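PDB 4ZM6: N-acetyl-beta-D glucosaminidase from Rhizomucor miehei CAU432, which probably removes beta-linked N-acetylglucosamine units through a family 3 glycosidase region and acetylates glucosamine in a GCN5-related region that binds acetyl-CoA. Local coordinates for residues A[176-181]-A[214-219]; A[127-132]-A[225-230]. All coordinates share one frame; numbering follows the deposited sequence.

Contact 1 of 2, residues A[176-181]-A[214-219]; sequences TSIKHF and KKALEA
Ile-178 faces Ala-216 and Leu-217 across a strand-to-helix layer of a TIM barrel. The strand 178-181, the helix 211-217 and the strand 227-230 form a beta-alpha-beta unit. The two strands are parallel neighbours in one sheet, and this helix is part of the connection between them. Ile-178 points from the outer side of the sheet to the helix. Its CB is still 5.3 Å from Ala-216 CB. CG2 comes closer, at 4.7 Å from the same methyl, without reaching tight contact. CG1 sits between the backbone N and the carbonyl carbon (chi1 52°), and chi2 of 163° then carries CD1 straight out from the strand. CD1 does the touching. It meets Ala-216 CB at 4.0 Å. No hydrogen bond crosses between the segments, so the join is purely apolar. Ile-178 CA and Ala-216 CA, the nearest CA pair of the two segments, are 8.4 Å apart. Leu-217 approaches differently. Its CB does not aim at the strand, but CD2 ends up on the strand side. Around the pair, Val-166 of helix 155-171 also packs on Ile-178, and Leu-255 of helix 251-258 packs on Leu-217. Val-228 of the next strand touches both side chains. The looser end of the contact is Ile-178 CD1 against Leu-217 CD2, at 4.5 Å.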
ATOM      1  N   THR A 176     -14.364  -9.536 -20.070  1.00 55.31           N
ATOM      2  CA  THR A 176     -14.863  -8.606 -19.053  1.00 55.32           C
ATOM      3  C   THR A 176     -14.667  -7.142 -19.435  1.00 54.83           C
ATOM      4  O   THR A 176     -13.928  -6.811 -20.360  1.00 53.27           O
ATOM      5  CB  THR A 176     -14.209  -8.853 -17.672  1.00 55.43           C
ATOM      6  OG1 THR A 176     -12.782  -8.741 -17.769  1.00 55.67           O
ATOM      7  CG2 THR A 176     -14.580 -10.228 -17.140  1.00 55.26           C
ATOM      8  N   SER A 177     -15.361  -6.279 -18.704  1.00 55.51           N
ATOM      9  CA  SER A 177     -15.258  -4.838 -18.865  1.00 55.77           C
ATOM     10  C   SER A 177     -15.478  -4.206 -17.509  1.00 53.35           C
ATOM     11  O   SER A 177     -16.591  -4.220 -16.984  1.00 52.88           O
ATOM     12  CB  SER A 177     -16.303  -4.312 -19.846  1.00 56.63           C
ATOM     13  OG  SER A 177     -16.093  -4.840 -21.139  1.00 60.22           O
ATOM     14  N   ILE A 178     -14.407  -3.678 -16.926  1.00 51.05           N
ATOM     15  CA  ILE A 178     -14.531  -2.945 -15.675  1.00 48.94           C
ATOM     16  C   ILE A 178     -15.095  -1.555 -15.992  1.00 48.84           C
ATOM     17  O   ILE A 178     -14.659  -0.901 -16.949  1.00 48.30           O
ATOM     18  CB  ILE A 178     -13.208  -2.888 -14.871  1.00 46.97           C
ATOM     19  CG1 ILE A 178     -12.038  -2.381 -15.711  1.00 46.70           C
ATOM     20  CG2 ILE A 178     -12.873  -4.268 -14.330  1.00 47.27           C
ATOM     21  CD1 ILE A 178     -10.865  -1.923 -14.879  1.00 46.81           C
ATOM     22  N   LYS A 179     -16.083  -1.131 -15.209  1.00 48.22           N
ATOM     23  CA  LYS A 179     -16.810   0.101 -15.485  1.00 50.33           C
ATOM     24  C   LYS A 179     -17.239   0.785 -14.197  1.00 50.14           C
ATOM     25  O   LYS A 179     -17.334   0.123 -13.168  1.00 48.44           O
ATOM     26  CB  LYS A 179     -18.041  -0.212 -16.333  1.00 52.58           C
ATOM     27  CG  LYS A 179     -18.827  -1.433 -15.887  1.00 53.39           C
ATOM     28  CD  LYS A 179     -20.270  -1.367 -16.369  1.00 55.90           C
ATOM     29  CE  LYS A 179     -20.840  -2.750 -16.635  1.00 57.46           C
ATOM     30  NZ  LYS A 179     -22.329  -2.787 -16.608  1.00 56.61           N
ATOM     31  N   HIS A 180     -17.519   2.091 -14.222  1.00 52.10           N
ATOM     32  CA  HIS A 180     -17.509   2.942 -15.415  1.00 53.40           C
ATOM     33  C   HIS A 180     -16.394   3.955 -15.274  1.00 53.97           C
ATOM     34  O   HIS A 180     -16.477   4.858 -14.437  1.00 56.14           O
ATOM     35  CB  HIS A 180     -18.835   3.692 -15.543  1.00 53.82           C
ATOM     36  CG  HIS A 180     -20.035   2.804 -15.550  1.00 53.09           C
ATOM     37  ND1 HIS A 180     -20.659   2.403 -16.710  1.00 53.48           N
ATOM     38  CD2 HIS A 180     -20.719   2.228 -14.537  1.00 52.27           C
ATOM     39  CE1 HIS A 180     -21.684   1.626 -16.411  1.00 54.02           C
ATOM     40  NE2 HIS A 180     -21.740   1.502 -15.098  1.00 54.65           N
ATOM     41  N   PHE A 181     -15.355   3.815 -16.088  1.00 52.93           N
ATOM     42  CA  PHE A 181     -14.180   4.666 -15.967  1.00 54.44           C
ATOM     43  C   PHE A 181     -14.574   6.114 -16.240  1.00 54.77           C
ATOM     44  O   PHE A 181     -15.323   6.372 -17.181  1.00 57.59           O
ATOM     45  CB  PHE A 181     -13.097   4.211 -16.951  1.00 54.80           C
ATOM     46  CG  PHE A 181     -11.759   4.850 -16.720  1.00 54.61           C
ATOM     47  CD1 PHE A 181     -10.871   4.316 -15.796  1.00 55.28           C
ATOM     48  CD2 PHE A 181     -11.387   5.985 -17.426  1.00 55.55           C
ATOM     49  CE1 PHE A 181      -9.632   4.900 -15.577  1.00 55.44           C
ATOM     50  CE2 PHE A 181     -10.151   6.573 -17.218  1.00 56.86           C
ATOM     51  CZ  PHE A 181      -9.271   6.030 -16.291  1.00 57.41           C
ATOM     52  N   LYS A 214      -7.063   1.118 -10.870  1.00 55.58           N
ATOM     53  CA  LYS A 214      -5.615   0.973 -10.834  1.00 57.85           C
ATOM     54  C   LYS A 214      -5.239  -0.443 -10.429  1.00 56.83           C
ATOM     55  O   LYS A 214      -4.378  -1.064 -11.052  1.00 57.76           O
ATOM     56  CB  LYS A 214      -4.982   1.968  -9.857  1.00 59.79           C
ATOM     57  CG  LYS A 214      -3.464   2.008  -9.945  1.00 63.73           C
ATOM     58  CD  LYS A 214      -2.816   2.496  -8.659  1.00 66.69           C
ATOM     59  CE  LYS A 214      -1.300   2.486  -8.780  1.00 67.97           C
ATOM     60  NZ  LYS A 214      -0.669   3.506  -7.898  1.00 70.07           N
ATOM     61  N   LYS A 215      -5.888  -0.947  -9.387  1.00 55.47           N
ATOM     62  CA  LYS A 215      -5.570  -2.262  -8.857  1.00 56.93           C
ATOM     63  C   LYS A 215      -5.871  -3.370  -9.868  1.00 56.80           C
ATOM     64  O   LYS A 215      -5.121  -4.338  -9.967  1.00 59.68           O
ATOM     65  CB  LYS A 215      -6.309  -2.497  -7.538  1.00 58.58           C
ATOM     66  CG  LYS A 215      -5.896  -3.770  -6.813  1.00 63.24           C
ATOM     67  CD  LYS A 215      -5.869  -3.585  -5.298  1.00 66.29           C
ATOM     68  CE  LYS A 215      -5.973  -4.912  -4.552  1.00 68.51           C
ATOM     69  NZ  LYS A 215      -7.378  -5.377  -4.347  1.00 68.81           N
ATOM     70  N   ALA A 216      -6.949  -3.215 -10.628  1.00 57.44           N
ATOM     71  CA  ALA A 216      -7.313  -4.190 -11.654  1.00 56.47           C
ATOM     72  C   ALA A 216      -6.291  -4.194 -12.784  1.00 58.21           C
ATOM     73  O   ALA A 216      -5.796  -5.253 -13.175  1.00 58.89           O
ATOM     74  CB  ALA A 216      -8.703  -3.894 -12.193  1.00 55.73           C
ATOM     75  N   LEU A 217      -5.963  -3.011 -13.293  1.00 60.50           N
ATOM     76  CA  LEU A 217      -4.977  -2.881 -14.372  1.00 62.55           C
ATOM     77  C   LEU A 217      -3.612  -3.463 -13.995  1.00 64.45           C
ATOM     78  O   LEU A 217      -2.925  -4.030 -14.841  1.00 67.26           O
ATOM     79  CB  LEU A 217      -4.810  -1.415 -14.780  1.00 63.33           C
ATOM     80  CG  LEU A 217      -6.040  -0.690 -15.347  1.00 64.30           C
ATOM     81  CD1 LEU A 217      -5.662   0.706 -15.826  1.00 64.64           C
ATOM     82  CD2 LEU A 217      -6.691  -1.491 -16.464  1.00 63.93           C
ATOM     83  N   GLU A 218      -3.233  -3.330 -12.726  1.00 65.37           N
ATOM     84  CA  GLU A 218      -1.950  -3.839 -12.235  1.00 64.03           C
ATOM     85  C   GLU A 218      -1.963  -5.319 -11.828  1.00 65.02           C
ATOM     86  O   GLU A 218      -0.924  -5.859 -11.455  1.00 67.24           O
ATOM     87  CB  GLU A 218      -1.480  -3.006 -11.042  1.00 63.49           C
ATOM     88  CG  GLU A 218      -1.023  -1.603 -11.404  1.00 64.30           C
ATOM     89  CD  GLU A 218      -0.470  -0.846 -10.209  1.00 64.50           C
ATOM     90  OE1 GLU A 218       0.199   0.190 -10.414  1.00 62.34           O
ATOM     91  OE2 GLU A 218      -0.707  -1.291  -9.066  1.00 65.61           O
ATOM     92  N   ALA A 219      -3.116  -5.978 -11.887  1.00 64.00           N
ATOM     93  CA  ALA A 219      -3.207  -7.383 -11.485  1.00 64.62           C
ATOM     94  C   ALA A 219      -2.267  -8.270 -12.305  1.00 63.40           C
ATOM     95  O   ALA A 219      -1.962  -7.973 -13.464  1.00 60.77           O
ATOM     96  CB  ALA A 219      -4.641  -7.878 -11.605  1.00 67.17           C
TER

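Contact 2 of 2, residues A[127-132]-A[225-230]; sequences MNWNLA and PTSVMV
Trp-129 and Ser-227 meet at one end of this buried contact, and Leu-131 and Met-229 at the other. The closer approach is at the indole. Ser-227 OG lies at the ring edge, near the ring plane, 3.5 Å from Trp-129 CZ2. Chi1 of -170° puts CG anti to the backbone N, and chi2 of -20° turns the CZ2 edge of the ring to the serine. This edge contact is not a hydrogen bond. The polar atoms have partners in residues 176-177, which lead into strand 178-181: Trp-129 NE1 bonds to Ser-177 OG, and Ser-227 OG probably hydrogen-bonds to Ser-177 OG and Thr-176 O. The aliphatic end is less close. Leu-131 and Met-229 cross at about a right angle, and only the tip of the methionine takes part. Its CE lies 4.0 Å from Leu-131 CD2 and 4.1 Å from Leu-131 CB. The methionine chain is extended to its sulfur and bends at chi3 (-73°). Beyond Ser-227 the contact fades: partly exposed Thr-226 comes no nearer than OG1 to Trp-129 NE1, 5.8 Å, and this OG1 bonds to Thr-176 N. No backbone bond joins the segments, since the chain around Ala-175 and Ser-177 runs between them, bonded to Asn-130 and Ala-132. Side chains from and just after one strand that meet those of the next strand but one inside the barrel are typical of a TIM barrel core.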
ATOM      1  N   MET A 127     -23.153 -16.654 -24.752  1.00 74.31           N
ATOM      2  CA  MET A 127     -22.559 -15.395 -24.278  1.00 76.11           C
ATOM      3  C   MET A 127     -21.096 -15.598 -23.955  1.00 72.38           C
ATOM      4  O   MET A 127     -20.739 -16.520 -23.224  1.00 74.36           O
ATOM      5  CB  MET A 127     -23.251 -14.847 -23.028  1.00 80.65           C
ATOM      6  CG  MET A 127     -24.303 -13.805 -23.325  1.00 84.31           C
ATOM      7  SD  MET A 127     -25.759 -14.588 -24.020  1.00 89.59           S
ATOM      8  CE  MET A 127     -26.519 -15.255 -22.541  1.00 89.58           C
ATOM      9  N   ASN A 128     -20.263 -14.710 -24.480  1.00 67.80           N
ATOM     10  CA  ASN A 128     -18.822 -14.807 -24.319  1.00 66.13           C
ATOM     11  C   ASN A 128     -18.187 -13.451 -24.000  1.00 63.75           C
ATOM     12  O   ASN A 128     -17.028 -13.200 -24.334  1.00 64.12           O
ATOM     13  CB  ASN A 128     -18.213 -15.426 -25.583  1.00 68.16           C
ATOM     14  CG  ASN A 128     -18.688 -14.751 -26.859  1.00 69.66           C
ATOM     15  OD1 ASN A 128     -19.375 -13.727 -26.825  1.00 70.69           O
ATOM     16  ND2 ASN A 128     -18.327 -15.327 -27.994  1.00 70.31           N
ATOM     17  N   TRP A 129     -18.956 -12.584 -23.346  1.00 61.42           N
ATOM     18  CA  TRP A 129     -18.476 -11.273 -22.914  1.00 59.43           C
ATOM     19  C   TRP A 129     -19.486 -10.672 -21.946  1.00 59.17           C
ATOM     20  O   TRP A 129     -20.532 -10.182 -22.358  1.00 59.31           O
ATOM     21  CB  TRP A 129     -18.279 -10.325 -24.104  1.00 58.12           C
ATOM     22  CG  TRP A 129     -17.556  -9.035 -23.766  1.00 57.50           C
ATOM     23  CD1 TRP A 129     -17.401  -8.468 -22.529  1.00 57.79           C
ATOM     24  CD2 TRP A 129     -16.914  -8.148 -24.688  1.00 56.39           C
ATOM     25  NE1 TRP A 129     -16.694  -7.299 -22.629  1.00 57.72           N
ATOM     26  CE2 TRP A 129     -16.384  -7.078 -23.942  1.00 56.05           C
ATOM     27  CE3 TRP A 129     -16.732  -8.158 -26.073  1.00 57.66           C
ATOM     28  CZ2 TRP A 129     -15.687  -6.028 -24.531  1.00 57.39           C
ATOM     29  CZ3 TRP A 129     -16.039  -7.114 -26.663  1.00 57.58           C
ATOM     30  CH2 TRP A 129     -15.526  -6.062 -25.892  1.00 58.43           C
ATOM     31  N   ASN A 130     -19.168 -10.706 -20.658  1.00 59.15           N
ATOM     32  CA  ASN A 130     -20.000 -10.054 -19.668  1.00 60.65           C
ATOM     33  C   ASN A 130     -19.481  -8.635 -19.428  1.00 62.47           C
ATOM     34  O   ASN A 130     -18.309  -8.440 -19.097  1.00 60.46           O
ATOM     35  CB  ASN A 130     -20.013 -10.856 -18.371  1.00 60.63           C
ATOM     36  CG  ASN A 130     -21.084 -10.386 -17.402  1.00 60.83           C
ATOM     37  OD1 ASN A 130     -21.810  -9.421 -17.669  1.00 59.53           O
ATOM     38  ND2 ASN A 130     -21.186 -11.067 -16.262  1.00 59.68           N
ATOM     39  N   LEU A 131     -20.357  -7.649 -19.610  1.00 64.14           N
ATOM     40  CA  LEU A 131     -20.009  -6.251 -19.363  1.00 63.99           C
ATOM     41  C   LEU A 131     -20.058  -6.024 -17.856  1.00 63.02           C
ATOM     42  O   LEU A 131     -21.041  -5.529 -17.308  1.00 63.49           O
ATOM     43  CB  LEU A 131     -20.966  -5.310 -20.098  1.00 64.10           C
ATOM     44  CG  LEU A 131     -21.059  -5.516 -21.612  1.00 65.05           C
ATOM     45  CD1 LEU A 131     -22.194  -4.680 -22.187  1.00 67.11           C
ATOM     46  CD2 LEU A 131     -19.740  -5.182 -22.291  1.00 64.84           C
ATOM     47  N   ALA A 132     -18.978  -6.422 -17.200  1.00 61.46           N
ATOM     48  CA  ALA A 132     -18.893  -6.424 -15.750  1.00 59.06           C
ATOM     49  C   ALA A 132     -17.440  -6.714 -15.376  1.00 57.68           C
ATOM     50  O   ALA A 132     -16.666  -7.177 -16.218  1.00 56.57           O
ATOM     51  CB  ALA A 132     -19.825  -7.484 -15.175  1.00 58.66           C
ATOM     52  N   PRO A 225      -8.265  -7.251 -16.188  1.00 58.54           N
ATOM     53  CA  PRO A 225      -9.386  -7.297 -17.122  1.00 58.22           C
ATOM     54  C   PRO A 225      -8.943  -7.149 -18.569  1.00 58.11           C
ATOM     55  O   PRO A 225      -7.881  -6.586 -18.842  1.00 58.39           O
ATOM     56  CB  PRO A 225     -10.250  -6.112 -16.692  1.00 57.70           C
ATOM     57  CG  PRO A 225      -9.288  -5.146 -16.104  1.00 57.97           C
ATOM     58  CD  PRO A 225      -8.182  -5.955 -15.492  1.00 58.27           C
ATOM     59  N   THR A 226      -9.781  -7.627 -19.483  1.00 57.46           N
ATOM     60  CA  THR A 226      -9.452  -7.683 -20.900  1.00 56.33           C
ATOM     61  C   THR A 226      -9.981  -6.460 -21.634  1.00 55.11           C
ATOM     62  O   THR A 226      -9.533  -6.169 -22.742  1.00 60.23           O
ATOM     63  CB  THR A 226     -10.008  -8.960 -21.558  1.00 55.80           C
ATOM     64  OG1 THR A 226     -11.377  -9.153 -21.180  1.00 55.59           O
ATOM     65  CG2 THR A 226      -9.195 -10.170 -21.135  1.00 56.44           C
ATOM     66  N   SER A 227     -10.935  -5.757 -21.021  1.00 51.97           N
ATOM     67  CA  SER A 227     -11.401  -4.473 -21.532  1.00 52.07           C
ATOM     68  C   SER A 227     -11.798  -3.516 -20.403  1.00 51.89           C
ATOM     69  O   SER A 227     -12.040  -3.931 -19.266  1.00 51.08           O
ATOM     70  CB  SER A 227     -12.580  -4.666 -22.493  1.00 51.84           C
ATOM     71  OG  SER A 227     -13.810  -4.763 -21.797  1.00 50.58           O
ATOM     72  N   VAL A 228     -11.855  -2.230 -20.739  1.00 52.35           N
ATOM     73  CA  VAL A 228     -12.277  -1.185 -19.811  1.00 53.67           C
ATOM     74  C   VAL A 228     -13.363  -0.339 -20.474  1.00 53.22           C
ATOM     75  O   VAL A 228     -13.211   0.075 -21.617  1.00 51.49           O
ATOM     76  CB  VAL A 228     -11.094  -0.272 -19.425  1.00 54.90           C
ATOM     77  CG1 VAL A 228     -11.563   0.890 -18.555  1.00 55.37           C
ATOM     78  CG2 VAL A 228     -10.014  -1.072 -18.710  1.00 55.31           C
ATOM     79  N   MET A 229     -14.452  -0.083 -19.754  1.00 54.08           N
ATOM     80  CA  MET A 229     -15.541   0.732 -20.281  1.00 53.92           C
ATOM     81  C   MET A 229     -15.523   2.145 -19.687  1.00 55.48           C
ATOM     82  O   MET A 229     -15.435   2.326 -18.471  1.00 55.74           O
ATOM     83  CB  MET A 229     -16.889   0.075 -20.001  1.00 53.22           C
ATOM     84  CG  MET A 229     -18.063   0.751 -20.699  1.00 51.67           C
ATOM     85  SD  MET A 229     -19.649   0.145 -20.111  1.00 49.14           S
ATOM     86  CE  MET A 229     -19.676  -1.471 -20.877  1.00 50.98           C
ATOM     87  N   VAL A 230     -15.632   3.137 -20.561  1.00 55.94           N
ATOM     88  CA  VAL A 230     -15.666   4.530 -20.154  1.00 57.25           C
ATOM     89  C   VAL A 230     -17.113   5.017 -20.150  1.00 58.91           C
ATOM     90  O   VAL A 230     -17.746   5.124 -21.201  1.00 60.62           O
ATOM     91  CB  VAL A 230     -14.828   5.394 -21.112  1.00 57.00           C
ATOM     92  CG1 VAL A 230     -14.735   6.821 -20.598  1.00 57.13           C
ATOM     93  CG2 VAL A 230     -13.441   4.791 -21.286  1.00 57.14           C
TER

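Overall arrangement
Both contacts are buried and belong to the family 3 glycosidase region, away from the acetyl-CoA site. Contact 1 uses strand 178-181 and contact 2 its parallel neighbour 227-230, and the two work on different sides of that sheet. Contact 1 joins the sheet to the helix outside it by methyl groups alone. Contact 2 lies on the inner side and joins strands to each other, with polar atoms next to aliphatic ones. Their centres are 10 Å apart. The two meet where Ser-177 of contact 1 faces Ser-227 of contact 2. Alternation along the strands sorts the chemistry: Ile-178 and Val-228 turn outward, while Ser-177, Lys-179, Ser-227 and Met-229 turn inward.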